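Local coordinates for deseasin MCP-01 (Pseudoalteromonas sp., PDB 3VV3), which cleaves peptide bonds as a subtilisin-family serine protease able to degrade collagen, at residues Leu255-Val258 with Ser262-Thr265. Numbering follows the deposited sequence.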
ATOM      1  N   LEU A 255      -0.607  10.304   9.114  1.00  4.32           N
ATOM      2  CA  LEU A 255       0.792  10.698   9.139  1.00  4.65           C
ATOM      3  C   LEU A 255       1.522   9.946  10.248  1.00  5.59           C
ATOM      4  O   LEU A 255       1.031   9.868  11.368  1.00  8.13           O
ATOM      5  CB  LEU A 255       0.902  12.202   9.395  1.00  7.38           C
ATOM      6  CG  LEU A 255       2.321  12.769   9.509  1.00  7.61           C
ATOM      7  CD1 LEU A 255       3.038  12.709   8.168  1.00  8.48           C
ATOM      8  CD2 LEU A 255       2.285  14.195  10.041  1.00 11.24           C
ATOM      9  N   SER A 256       2.701   9.415   9.941  1.00  5.38           N
ATOM     10  CA  SER A 256       3.485   8.726  10.954  1.00  6.57           C
ATOM     11  C   SER A 256       4.955   8.700  10.563  1.00  8.25           C
ATOM     12  O   SER A 256       5.352   9.242   9.527  1.00  7.36           O
ATOM     13  CB  SER A 256       2.953   7.301  11.168  1.00  8.08           C
ATOM     14  OG  SER A 256       3.527   6.701  12.325  1.00  7.41           O
ATOM     15  N   THR A 257       5.759   8.077  11.413  1.00  6.96           N
ATOM     16  CA  THR A 257       7.185   7.904  11.178  1.00  6.56           C
ATOM     17  C   THR A 257       7.494   6.935  10.038  1.00  7.61           C
ATOM     18  O   THR A 257       6.854   5.886   9.923  1.00  8.63           O
ATOM     19  CB  THR A 257       7.849   7.323  12.442  1.00  6.68           C
ATOM     20  OG1 THR A 257       7.074   6.209  12.909  1.00  6.20           O
ATOM     21  CG2 THR A 257       7.897   8.367  13.559  1.00  7.51           C
ATOM     22  N   VAL A 258       8.491   7.276   9.223  1.00  5.92           N
ATOM     23  CA  VAL A 258       9.094   6.328   8.279  1.00  7.86           C
ATOM     24  C   VAL A 258      10.625   6.408   8.381  1.00  6.53           C
ATOM     25  O   VAL A 258      11.159   7.385   8.900  1.00 10.12           O
ATOM     26  CB  VAL A 258       8.636   6.552   6.822  1.00  8.16           C
ATOM     27  CG1 VAL A 258       7.126   6.296   6.686  1.00  8.47           C
ATOM     28  CG2 VAL A 258       8.991   7.957   6.355  1.00  9.72           C
ATOM     29  N   SER A 262      12.213  10.519   8.776  1.00 13.02           N
ATOM     30  CA  SER A 262      11.201  11.232   8.011  1.00 14.16           C
ATOM     31  C   SER A 262       9.799  10.862   8.480  1.00 12.88           C
ATOM     32  O   SER A 262       9.625  10.063   9.403  1.00  7.41           O
ATOM     33  CB  SER A 262      11.340  10.927   6.514  1.00 16.91           C
ATOM     34  OG  SER A 262      12.627  11.273   6.024  1.00 25.69           O
ATOM     35  N   TYR A 263       8.805  11.459   7.831  1.00 11.07           N
ATOM     36  CA  TYR A 263       7.404  11.225   8.150  1.00  8.76           C
ATOM     37  C   TYR A 263       6.649  11.139   6.839  1.00 14.14           C
ATOM     38  O   TYR A 263       7.035  11.767   5.856  1.00 12.43           O
ATOM     39  CB  TYR A 263       6.858  12.357   9.035  1.00  6.92           C
ATOM     40  CG  TYR A 263       7.723  12.538  10.257  1.00  8.53           C
ATOM     41  CD1 TYR A 263       8.883  13.310  10.204  1.00 12.43           C
ATOM     42  CD2 TYR A 263       7.424  11.887  11.439  1.00  8.16           C
ATOM     43  CE1 TYR A 263       9.703  13.450  11.310  1.00 10.83           C
ATOM     44  CE2 TYR A 263       8.235  12.020  12.556  1.00  8.58           C
ATOM     45  CZ  TYR A 263       9.374  12.800  12.487  1.00 11.15           C
ATOM     46  OH  TYR A 263      10.181  12.923  13.601  1.00  9.80           O
ATOM     47  N   ALA A 264       5.591  10.336   6.820  1.00  8.85           N
ATOM     48  CA  ALA A 264       4.811  10.165   5.608  1.00  9.89           C
ATOM     49  C   ALA A 264       3.369   9.834   5.939  1.00  9.84           C
ATOM     50  O   ALA A 264       3.064   9.322   7.019  1.00  6.49           O
ATOM     51  CB  ALA A 264       5.416   9.073   4.736  1.00  9.71           C
ATOM     52  N   THR A 265       2.484  10.126   4.996  1.00  7.48           N
ATOM     53  CA  THR A 265       1.061   9.875   5.169  1.00  5.91           C
ATOM     54  C   THR A 265       0.659   8.665   4.332  1.00  8.61           C
ATOM     55  O   THR A 265       0.868   8.651   3.114  1.00  9.56           O
ATOM     56  CB  THR A 265       0.238  11.111   4.765  1.00  6.87           C
ATOM     57  OG1 THR A 265       0.581  12.200   5.626  1.00  8.09           O
ATOM     58  CG2 THR A 265      -1.256  10.840   4.872  1.00  6.01           C
TER
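Ala264 O is met by three groups: it accepts hydrogen bonds from Ser256 N (2.9 Å) and from NE2 of His108 on helix 105-114, and takes a CA-H...O contact from Leu255 CA. It belongs to a beta hairpin, strands 254-258 and 262-266, which in this subtilase fold forms a two-stranded antiparallel sheet separate from the large parallel one. Ala264 N returns the bond to Ser256 O, also at 2.9 Å, and that oxygen meets the CA of Tyr263 as well. Near the turn, Val258 N points almost straight at Ser262 O (N-H...O 177°), although it stands above the carbonyl plane; the return bond from Ser262 N is long and weak.

Ser256, Val258, Ser262 and Ala264 share one face, on which the side chains of Ser256 and Val258 touch helix 105-114. The small methyl of Ala264 suits this face, letting Val258 CG1 settle against it at 3.8 Å, while Ser256 uses its hydroxyl to bond His108 O. Tyr263 diverges from its partner Thr257. Its chi1 of -54°, CG anti to the carbonyl carbon, stands the ring out beside Thr257, with CE2 3.8 Å from Thr257 CG2 in an oblique approach; the ring also meets His57 edge-to-face. A serine here, lacking the ring, would probably open a gap beside the Thr257 methyl and leave the His57 ring without its edge-to-face partner, freer to turn. Threonine suits position 257 because its hydroxyl bonds Thr107 O while its methyl meets the Tyr263 ring. The branched end of Leu255 comes nearer the second strand than its CB direction suggests: chi1 178° extends CG to the Tyr263 side, and the second torsion turns CD1 to 3.9 Å from Tyr263 CB and 3.6 Å from Thr265 OG1.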